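Fusolin (PDB 4YN2) builds the crystalline spindles of an insect poxvirus and probably cleaves chitin oxidatively, enhancing virulence. Local coordinates at residues A[139-144]-A[176-181]; A[193-198]-A[208-213]; A[118-123]-A[130-135]. All coordinates share one frame; numbering follows the deposited sequence.

Interaction 1. Residues A[139-144]-A[176-181]; sequences TAVHEP and VPLDPR. With ZN (zinc ion), chain C.
Val141 and Leu178 mark the closest approach of the two backbones, with their CA atoms 8.5 Å apart. That spacing is too wide for strand pairing, and each main chain finds its hydrogen bonds elsewhere: Thr139 with His1, Asp179 with Val192. Segment 139-144 belongs to the loop joining strands 129-138 and 145-152 and closes with a cis peptide bond before Pro144; segment 176-181 carries the short edge strand 178-180.

The link is therefore made by side chains, which bury just 112 Å² at the protein surface. Leu178 supplies one methyl, CD2, which lies 4.1 Å from CG2 of Val141 and equally far from its CG1, so it faces both branches of the valine. The two side chains cross at about a right angle. Leu178 swings CG to the far side from the backbone N (chi1 -179°), which turns this methyl to the loop, while its CB lies 4.1 Å from Glu143 OE1. The latter is mere proximity: extended beyond CG, the glutamate chain carries OE1 to the Tyr193 hydroxyl, its hydrogen-bond partner.

In the lytic polysaccharide mono-oxygenase fold, a beta-sandwich carries at one end a metal held by the N-terminal histidine and a second histidine, the histidine brace. Here His142 is that second histidine, its NE2 1.9 Å from the zinc ion, and His1 N is a further ligand. Ala140 O stands 4.1 Å above the imidazole plane of His142, over the ring centre. Segment 176-181 does not reach this ring; Leu178 instead meets the residues on each side of it in sequence, Val141 and Glu143.

Interaction 2. Residues A[193-198]-A[208-213]; sequences YRFTVP and LYVRWQ. With EDO (1,2-ethanediol), chain D.
Tyr193 and Trp212 meet obliquely, their planes 50° apart and the phenol and six-membered indole centroids separated by 5.3 Å. Contact is closest where Tyr193 CE2 comes 3.7 Å from Trp212 CZ2. Overall the two side chains cross at about a right angle. The trans chi1 of Trp212 (-176°) carries the indole across the gap between strands 191-200 and 206-214 to the phenol.

Phe195 and Val210 meet in another way. The methyl CG1 of Val210 sits at the phenylalanine ring edge, near its plane, 4.5 Å from Phe195 CZ. Phe195 also has the carbonyl O of Tyr193, two residues earlier on the same strand, in plane at its edge. Thr196 binds a 1,2-ethanediol, its N 3.0 Å from O2 and its OG1 2.8 Å from O1.

These strands belong to different sheets, their nearest CA atoms (Tyr193 and Trp212) 10.1 Å apart, as expected of facing layers in a beta-sandwich. Tyr147 stacks on Trp212 and also meets the Phe195 ring, extending the aromatic cluster. The Trp212 ring meets that of the zinc-binding His142 too, bringing the contact up to the metal site.

The polar atoms of the aromatic pair are satisfied beyond the interface, Tyr193 OH by Glu143 and Trp212 NE1 by Ser145. Adhesion between the strands thus rests on buried apolar surface, while these hydrogen bonds to residues outside the two segments probably help fix both rings' orientation.

Interaction 3. Residues A[118-123]-A[130-135]; sequences TVIPLS and VPLELE. With EDO (1,2-ethanediol), chain D.
Ile120 meets two residues of strand 129-138 with its two branches. Its CD1 methyl reaches Leu132 tip to tip, lying 3.7 Å from CD2, while CG2 lies 4.1 Å from Val130 CG1, in a pairing where the side chains slide past each other in opposite directions. The division follows from chi1 of -56°: CG1, which bears CD1, is anti to the carbonyl carbon, and CG2 is anti to the backbone N. Leu122 adds a looser touch, its CD1 4.4 Å from Val130 CG2, so the two methyls of the valine are shared between Ile120 and Leu122.

The contact consists wholly of apolar side chains and buries 160 Å². With 7.6 Å between the nearest CA atoms, those of Leu122 and Val130, the main chains stay too far apart to pair, although only six residues separate the segments. On the far side of strand 129-138, Glu133 OE2 accepts a hydrogen bond from O1 of a 1,2-ethanediol, probably left from crystallisation, at 2.9 Å and forms a salt bridge with Arg194.

Strand 118-121 runs parallel to strand 220-231, with backbone hydrogen bonds joining Ile120 to Asn229 and Asp231; Ile120 touches Ile228 and Leu122 touches Phe230. Strand 129-138 lies in the other sheet between strands 2-6 and 191-200, where Leu132 packs on Phe6 and Ile199. The contact therefore lies between the two sheets and forms part of the packing where they face each other.

The three contacts run along one beta-sandwich from the metal end. Interactions 1 and 2, with centres about 12 Å apart, are joined by Glu143 OE1 and Tyr193 OH at 3.0 Å, a probable hydrogen bond, and by Pro180 O and Arg194 NH2 at 2.7 Å, another. The side chain of Trp212 in interaction 2 is about 5 Å, at the nearest atoms, from the zinc that His142 of interaction 1 binds. Interactions 2 and 3 are about 13 Å apart between centres; neighbouring strands 191-200 and 129-138 connect them, Phe195 O lying 2.7 Å from Leu134 N. One 1,2-ethanediol bridges Thr196 and Glu133. Interaction 3 lies about 21 Å from interaction 1, centre to centre.

Interaction 1. Residues A[139-144]-A[176-181]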
loop_
_atom_site.group_PDB
_atom_site.type_symbol
_atom_site.label_atom_id
_atom_site.label_comp_id
_atom_site.label_asym_id
_atom_site.label_seq_id
_atom_site.Cartn_x
_atom_site.Cartn_y
_atom_site.Cartn_z
ATOM N N THR A 139 -18.385 -5.846 1.893
ATOM C CA THR A 139 -19.505 -5.810 0.965
ATOM C C THR A 139 -20.523 -6.907 1.430
ATOM O O THR A 139 -21.689 -6.856 1.049
ATOM C CB THR A 139 -18.977 -5.876 -0.457
ATOM O OG1 THR A 139 -18.253 -7.076 -0.649
ATOM C CG2 THR A 139 -18.049 -4.683 -0.761
ATOM N N ALA A 140 -20.093 -7.822 2.323
ATOM C CA ALA A 140 -20.930 -8.841 2.968
ATOM C C ALA A 140 -20.457 -9.039 4.415
ATOM O O ALA A 140 -19.261 -8.937 4.682
ATOM C CB ALA A 140 -20.852 -10.149 2.207
ATOM N N VAL A 141 -21.381 -9.294 5.341
ATOM C CA VAL A 141 -21.045 -9.522 6.746
ATOM C C VAL A 141 -20.707 -10.999 6.906
ATOM O O VAL A 141 -21.610 -11.828 6.822
ATOM C CB VAL A 141 -22.215 -9.091 7.667
ATOM C CG1 VAL A 141 -21.952 -9.454 9.128
ATOM C CG2 VAL A 141 -22.494 -7.598 7.513
ATOM N N HIS A 142 -19.420 -11.326 7.120
ATOM C CA HIS A 142 -18.961 -12.704 7.331
ATOM C C HIS A 142 -18.457 -12.876 8.739
ATOM O O HIS A 142 -17.417 -12.333 9.096
ATOM C CB HIS A 142 -17.833 -13.098 6.361
ATOM C CG HIS A 142 -18.155 -12.960 4.916
ATOM N ND1 HIS A 142 -19.389 -13.309 4.406
ATOM C CD2 HIS A 142 -17.347 -12.594 3.896
ATOM C CE1 HIS A 142 -19.314 -13.071 3.108
ATOM N NE2 HIS A 142 -18.091 -12.672 2.755
ATOM N N GLU A 143 -19.209 -13.599 9.557
ATOM C CA GLU A 143 -18.827 -13.913 10.920
ATOM C C GLU A 143 -19.199 -15.367 11.170
ATOM O O GLU A 143 -20.210 -15.815 10.637
ATOM C CB GLU A 143 -19.504 -12.973 11.919
ATOM C CG GLU A 143 -19.035 -11.533 11.779
ATOM C CD GLU A 143 -19.590 -10.554 12.794
ATOM O OE1 GLU A 143 -19.627 -9.341 12.479
ATOM O OE2 GLU A 143 -20.034 -10.998 13.877
ATOM N N PRO A 144 -18.387 -16.150 11.901
ATOM C CA PRO A 144 -17.162 -15.759 12.609
ATOM C C PRO A 144 -15.982 -15.481 11.662
ATOM O O PRO A 144 -15.814 -16.134 10.630
ATOM C CB PRO A 144 -16.903 -16.961 13.518
ATOM C CG PRO A 144 -17.473 -18.117 12.769
ATOM C CD PRO A 144 -18.718 -17.566 12.143
ATOM N N VAL A 176 -12.875 -8.135 15.333
ATOM C CA VAL A 176 -13.128 -6.704 15.247
ATOM C C VAL A 176 -14.636 -6.428 15.287
ATOM O O VAL A 176 -15.402 -7.153 14.660
ATOM C CB VAL A 176 -12.474 -6.226 13.913
ATOM C CG1 VAL A 176 -12.955 -4.855 13.476
ATOM C CG2 VAL A 176 -10.949 -6.267 14.009
ATOM N N PRO A 177 -15.073 -5.331 15.927
ATOM C CA PRO A 177 -16.510 -5.024 15.934
ATOM C C PRO A 177 -17.016 -4.444 14.619
ATOM O O PRO A 177 -16.312 -3.681 13.946
ATOM C CB PRO A 177 -16.623 -3.985 17.040
ATOM C CG PRO A 177 -15.348 -3.269 16.991
ATOM C CD PRO A 177 -14.322 -4.343 16.726
ATOM N N LEU A 178 -18.250 -4.805 14.265
ATOM C CA LEU A 178 -18.957 -4.254 13.118
ATOM C C LEU A 178 -19.624 -2.983 13.633
ATOM O O LEU A 178 -20.460 -3.069 14.526
ATOM C CB LEU A 178 -19.967 -5.278 12.587
ATOM C CG LEU A 178 -20.783 -4.881 11.382
ATOM C CD1 LEU A 178 -19.905 -4.737 10.139
ATOM C CD2 LEU A 178 -21.889 -5.902 11.141
ATOM N N ASP A 179 -19.182 -1.811 13.167
ATOM C CA ASP A 179 -19.639 -0.522 13.691
ATOM C C ASP A 179 -20.169 0.419 12.624
ATOM O O ASP A 179 -19.849 0.256 11.444
ATOM C CB ASP A 179 -18.455 0.192 14.373
ATOM C CG ASP A 179 -17.997 -0.345 15.716
ATOM O OD1 ASP A 179 -18.873 -0.712 16.545
ATOM O OD2 ASP A 179 -16.787 -0.230 16.015
ATOM N N PRO A 180 -20.893 1.493 13.030
ATOM C CA PRO A 180 -21.305 2.501 12.046
ATOM C C PRO A 180 -20.099 3.226 11.454
ATOM O O PRO A 180 -19.085 3.401 12.139
ATOM C CB PRO A 180 -22.160 3.479 12.872
ATOM C CG PRO A 180 -22.507 2.756 14.112
ATOM C CD PRO A 180 -21.350 1.867 14.383
ATOM N N ARG A 181 -20.219 3.681 10.213
ATOM C CA ARG A 181 -19.156 4.460 9.576
ATOM C C ARG A 181 -19.017 5.796 10.242
ATOM O O ARG A 181 -20.019 6.375 10.662
ATOM C CB ARG A 181 -19.456 4.732 8.088
ATOM C CG ARG A 181 -19.319 3.545 7.166
ATOM C CD ARG A 181 -19.622 3.939 5.731
ATOM N NE ARG A 181 -21.034 4.278 5.537
ATOM C CZ ARG A 181 -21.569 4.702 4.394
ATOM N NH1 ARG A 181 -20.817 4.833 3.307
ATOM N NH2 ARG A 181 -22.868 4.975 4.322
HETATM ZN ZN ZN C . -17.385 -12.471 0.983
#

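Interaction 2. Residues A[193-198]-A[208-213]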
loop_
_atom_site.group_PDB
_atom_site.type_symbol
_atom_site.label_atom_id
_atom_site.label_comp_id
_atom_site.label_asym_id
_atom_site.label_seq_id
_atom_site.Cartn_x
_atom_site.Cartn_y
_atom_site.Cartn_z
ATOM N N TYR A 193 -15.906 -2.670 9.589
ATOM C CA TYR A 193 -15.053 -3.268 10.604
ATOM C C TYR A 193 -13.985 -2.244 10.875
ATOM O O TYR A 193 -13.154 -1.995 10.006
ATOM C CB TYR A 193 -14.493 -4.602 10.150
ATOM C CG TYR A 193 -15.545 -5.675 10.076
ATOM C CD1 TYR A 193 -15.976 -6.334 11.220
ATOM C CD2 TYR A 193 -16.114 -6.036 8.862
ATOM C CE1 TYR A 193 -16.940 -7.335 11.155
ATOM C CE2 TYR A 193 -17.067 -7.045 8.782
ATOM C CZ TYR A 193 -17.466 -7.705 9.931
ATOM O OH TYR A 193 -18.450 -8.657 9.849
ATOM N N ARG A 194 -14.090 -1.557 12.017
ATOM C CA ARG A 194 -13.191 -0.478 12.428
ATOM C C ARG A 194 -12.359 -0.955 13.587
ATOM O O ARG A 194 -12.921 -1.458 14.560
ATOM C CB ARG A 194 -13.999 0.768 12.845
ATOM C CG ARG A 194 -14.170 1.802 11.768
ATOM C CD ARG A 194 -14.599 3.146 12.332
ATOM N NE ARG A 194 -15.970 3.195 12.863
ATOM C CZ ARG A 194 -16.328 3.487 14.118
ATOM N NH1 ARG A 194 -15.411 3.693 15.056
ATOM N NH2 ARG A 194 -17.611 3.546 14.449
ATOM N N PHE A 195 -11.036 -0.805 13.517
ATOM C CA PHE A 195 -10.197 -1.327 14.586
ATOM C C PHE A 195 -8.924 -0.521 14.751
ATOM O O PHE A 195 -8.281 -0.150 13.769
ATOM C CB PHE A 195 -9.884 -2.824 14.365
ATOM C CG PHE A 195 -9.385 -3.229 12.994
ATOM C CD1 PHE A 195 -10.231 -3.220 11.896
ATOM C CD2 PHE A 195 -8.118 -3.766 12.832
ATOM C CE1 PHE A 195 -9.784 -3.628 10.646
ATOM C CE2 PHE A 195 -7.676 -4.184 11.579
ATOM C CZ PHE A 195 -8.506 -4.103 10.492
ATOM N N THR A 196 -8.568 -0.261 16.014
ATOM C CA THR A 196 -7.401 0.543 16.371
ATOM C C THR A 196 -6.180 -0.347 16.426
ATOM O O THR A 196 -6.101 -1.230 17.270
ATOM C CB THR A 196 -7.641 1.288 17.679
ATOM O OG1 THR A 196 -8.789 2.103 17.490
ATOM C CG2 THR A 196 -6.473 2.185 18.055
ATOM N N VAL A 197 -5.238 -0.107 15.517
ATOM C CA VAL A 197 -4.018 -0.881 15.389
ATOM C C VAL A 197 -2.823 0.019 15.665
ATOM O O VAL A 197 -2.725 1.101 15.066
ATOM C CB VAL A 197 -3.923 -1.511 13.976
ATOM C CG1 VAL A 197 -2.677 -2.391 13.850
ATOM C CG2 VAL A 197 -5.177 -2.328 13.669
ATOM N N PRO A 198 -1.877 -0.428 16.515
ATOM C CA PRO A 198 -0.652 0.351 16.711
ATOM C C PRO A 198 0.293 0.073 15.549
ATOM O O PRO A 198 0.850 -1.013 15.444
ATOM C CB PRO A 198 -0.119 -0.145 18.060
ATOM C CG PRO A 198 -0.687 -1.487 18.243
ATOM C CD PRO A 198 -1.835 -1.686 17.289
ATOM N N LEU A 208 1.171 -2.290 4.688
ATOM C CA LEU A 208 0.407 -3.079 5.651
ATOM C C LEU A 208 -0.259 -4.180 4.871
ATOM O O LEU A 208 -0.753 -3.928 3.772
ATOM C CB LEU A 208 -0.651 -2.269 6.392
ATOM C CG LEU A 208 -0.194 -1.082 7.190
ATOM C CD1 LEU A 208 -1.400 -0.283 7.643
ATOM C CD2 LEU A 208 0.642 -1.515 8.382
ATOM N N TYR A 209 -0.215 -5.401 5.373
ATOM C CA TYR A 209 -0.876 -6.535 4.745
ATOM C C TYR A 209 -1.986 -6.925 5.678
ATOM O O TYR A 209 -1.713 -7.338 6.806
ATOM C CB TYR A 209 0.096 -7.681 4.496
ATOM C CG TYR A 209 -0.438 -8.773 3.593
ATOM C CD1 TYR A 209 -0.933 -8.474 2.330
ATOM C CD2 TYR A 209 -0.278 -10.113 3.924
ATOM C CE1 TYR A 209 -1.297 -9.469 1.441
ATOM C CE2 TYR A 209 -0.642 -11.123 3.037
ATOM C CZ TYR A 209 -1.161 -10.797 1.800
ATOM O OH TYR A 209 -1.507 -11.803 0.933
ATOM N N VAL A 210 -3.226 -6.689 5.264
ATOM C CA VAL A 210 -4.409 -6.951 6.080
ATOM C C VAL A 210 -5.066 -8.211 5.585
ATOM O O VAL A 210 -5.359 -8.331 4.399
ATOM C CB VAL A 210 -5.400 -5.756 6.056
ATOM C CG1 VAL A 210 -6.602 -6.034 6.951
ATOM C CG2 VAL A 210 -4.713 -4.454 6.467
ATOM N N ARG A 211 -5.315 -9.134 6.492
ATOM C CA ARG A 211 -5.946 -10.406 6.196
ATOM C C ARG A 211 -7.233 -10.519 6.978
ATOM O O ARG A 211 -7.199 -10.445 8.203
ATOM C CB ARG A 211 -5.008 -11.549 6.551
ATOM C CG ARG A 211 -5.594 -12.935 6.371
ATOM C CD ARG A 211 -4.660 -13.965 6.952
ATOM N NE ARG A 211 -5.195 -15.308 6.777
ATOM C CZ ARG A 211 -4.878 -16.370 7.506
ATOM N NH1 ARG A 211 -3.999 -16.270 8.495
ATOM N NH2 ARG A 211 -5.435 -17.549 7.248
ATOM N N TRP A 212 -8.353 -10.701 6.280
ATOM C CA TRP A 212 -9.650 -10.943 6.901
ATOM C C TRP A 212 -9.967 -12.403 6.657
ATOM O O TRP A 212 -10.255 -12.783 5.530
ATOM C CB TRP A 212 -10.710 -10.022 6.317
ATOM C CG TRP A 212 -12.047 -10.144 6.978
ATOM C CD1 TRP A 212 -12.305 -10.523 8.263
ATOM C CD2 TRP A 212 -13.314 -9.949 6.357
ATOM N NE1 TRP A 212 -13.652 -10.486 8.501
ATOM C CE2 TRP A 212 -14.299 -10.127 7.351
ATOM C CE3 TRP A 212 -13.715 -9.603 5.062
ATOM C CZ2 TRP A 212 -15.654 -9.961 7.094
ATOM C CZ3 TRP A 212 -15.065 -9.462 4.801
ATOM C CH2 TRP A 212 -16.017 -9.633 5.809
ATOM N N GLN A 213 -9.858 -13.221 7.685
ATOM C CA GLN A 213 -10.023 -14.658 7.574
ATOM C C GLN A 213 -11.315 -15.151 8.186
ATOM O O GLN A 213 -11.539 -14.944 9.373
ATOM C CB GLN A 213 -8.845 -15.328 8.277
ATOM C CG GLN A 213 -8.850 -16.863 8.245
ATOM C CD GLN A 213 -8.889 -17.411 6.848
ATOM O OE1 GLN A 213 -8.040 -17.094 6.012
ATOM N NE2 GLN A 213 -9.826 -18.290 6.559
HETATM C C1 EDO D . -12.351 0.482 17.737
HETATM O O1 EDO D . -11.356 1.135 16.942
HETATM C C2 EDO D . -12.024 -1.024 17.910
HETATM O O2 EDO D . -10.613 -1.232 18.004
#

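Interaction 3. Residues A[118-123]-A[130-135]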
loop_
_atom_site.group_PDB
_atom_site.type_symbol
_atom_site.label_atom_id
_atom_site.label_comp_id
_atom_site.label_asym_id
_atom_site.label_seq_id
_atom_site.Cartn_x
_atom_site.Cartn_y
_atom_site.Cartn_z
ATOM N N THR A 118 -0.804 6.218 1.490
ATOM C CA THR A 118 -1.557 7.111 2.362
ATOM C C THR A 118 -0.498 7.675 3.300
ATOM O O THR A 118 0.187 6.893 3.962
ATOM C CB THR A 118 -2.681 6.413 3.088
ATOM O OG1 THR A 118 -3.680 6.069 2.138
ATOM C CG2 THR A 118 -3.308 7.305 4.168
ATOM N N VAL A 119 -0.322 8.997 3.329
ATOM C CA VAL A 119 0.708 9.619 4.157
ATOM C C VAL A 119 0.126 9.975 5.523
ATOM O O VAL A 119 -0.745 10.829 5.619
ATOM C CB VAL A 119 1.318 10.840 3.438
ATOM C CG1 VAL A 119 2.398 11.490 4.287
ATOM C CG2 VAL A 119 1.881 10.433 2.084
ATOM N N ILE A 120 0.622 9.319 6.573
ATOM C CA ILE A 120 0.163 9.507 7.940
ATOM C C ILE A 120 1.030 10.555 8.649
ATOM O O ILE A 120 2.216 10.307 8.856
ATOM C CB ILE A 120 0.206 8.157 8.710
ATOM C CG1 ILE A 120 -0.625 7.074 7.988
ATOM C CG2 ILE A 120 -0.296 8.348 10.144
ATOM C CD1 ILE A 120 -0.225 5.662 8.368
ATOM N N PRO A 121 0.464 11.680 9.116
ATOM C CA PRO A 121 1.290 12.648 9.850
ATOM C C PRO A 121 1.587 12.198 11.277
ATOM O O PRO A 121 0.723 11.638 11.955
ATOM C CB PRO A 121 0.428 13.911 9.845
ATOM C CG PRO A 121 -0.961 13.391 9.853
ATOM C CD PRO A 121 -0.927 12.159 8.985
ATOM N N LEU A 122 2.820 12.432 11.725
ATOM C CA LEU A 122 3.212 12.147 13.106
ATOM C C LEU A 122 2.840 13.346 13.978
ATOM O O LEU A 122 3.067 14.488 13.574
ATOM C CB LEU A 122 4.724 11.863 13.229
ATOM C CG LEU A 122 5.108 10.395 13.222
ATOM C CD1 LEU A 122 4.681 9.731 11.953
ATOM C CD2 LEU A 122 6.584 10.229 13.428
ATOM N N SER A 123 2.313 13.089 15.180
ATOM C CA SER A 123 2.008 14.138 16.150
ATOM C C SER A 123 3.320 14.577 16.807
ATOM O O SER A 123 3.575 15.770 16.969
ATOM C CB SER A 123 1.018 13.630 17.195
ATOM O OG SER A 123 0.487 14.705 17.953
ATOM N N VAL A 130 1.978 4.545 15.926
ATOM C CA VAL A 130 0.856 5.461 15.713
ATOM C C VAL A 130 -0.401 4.608 15.848
ATOM O O VAL A 130 -0.590 3.700 15.036
ATOM C CB VAL A 130 0.931 6.231 14.342
ATOM C CG1 VAL A 130 -0.458 6.611 13.814
ATOM C CG2 VAL A 130 1.777 7.498 14.461
ATOM N N PRO A 131 -1.255 4.835 16.875
ATOM C CA PRO A 131 -2.524 4.107 16.923
ATOM C C PRO A 131 -3.382 4.624 15.786
ATOM O O PRO A 131 -3.654 5.820 15.727
ATOM C CB PRO A 131 -3.090 4.456 18.296
ATOM C CG PRO A 131 -2.518 5.771 18.618
ATOM C CD PRO A 131 -1.200 5.881 17.913
ATOM N N LEU A 132 -3.678 3.772 14.823
ATOM C CA LEU A 132 -4.462 4.164 13.659
ATOM C C LEU A 132 -5.696 3.338 13.620
ATOM O O LEU A 132 -5.614 2.110 13.725
ATOM C CB LEU A 132 -3.642 3.974 12.375
ATOM C CG LEU A 132 -4.170 4.661 11.113
ATOM C CD1 LEU A 132 -4.161 6.182 11.260
ATOM C CD2 LEU A 132 -3.336 4.267 9.908
ATOM N N GLU A 133 -6.852 3.982 13.460
ATOM C CA GLU A 133 -8.084 3.226 13.351
ATOM C C GLU A 133 -8.287 2.793 11.914
ATOM O O GLU A 133 -8.685 3.595 11.063
ATOM C CB GLU A 133 -9.278 3.999 13.848
ATOM C CG GLU A 133 -10.464 3.069 14.043
ATOM C CD GLU A 133 -11.713 3.804 14.458
ATOM O OE1 GLU A 133 -11.983 4.883 13.885
ATOM O OE2 GLU A 133 -12.428 3.307 15.355
ATOM N N LEU A 134 -7.993 1.534 11.646
ATOM C CA LEU A 134 -8.171 0.956 10.324
ATOM C C LEU A 134 -9.653 0.786 10.037
ATOM O O LEU A 134 -10.425 0.535 10.963
ATOM C CB LEU A 134 -7.451 -0.407 10.209
ATOM C CG LEU A 134 -5.994 -0.344 9.727
ATOM C CD1 LEU A 134 -5.178 0.574 10.568
ATOM C CD2 LEU A 134 -5.377 -1.724 9.701
ATOM N N GLU A 135 -10.062 0.970 8.779
ATOM C CA GLU A 135 -11.452 0.744 8.365
ATOM C C GLU A 135 -11.468 -0.272 7.236
ATOM O O GLU A 135 -10.921 0.005 6.168
ATOM C CB GLU A 135 -12.105 2.065 7.925
ATOM C CG GLU A 135 -13.581 1.968 7.559
ATOM C CD GLU A 135 -14.107 3.154 6.772
ATOM O OE1 GLU A 135 -13.468 3.532 5.765
ATOM O OE2 GLU A 135 -15.178 3.687 7.140
HETATM C C1 EDO D . -12.351 0.482 17.737
HETATM O O1 EDO D . -11.356 1.135 16.942
HETATM C C2 EDO D . -12.024 -1.024 17.910
HETATM O O2 EDO D . -10.613 -1.232 18.004
#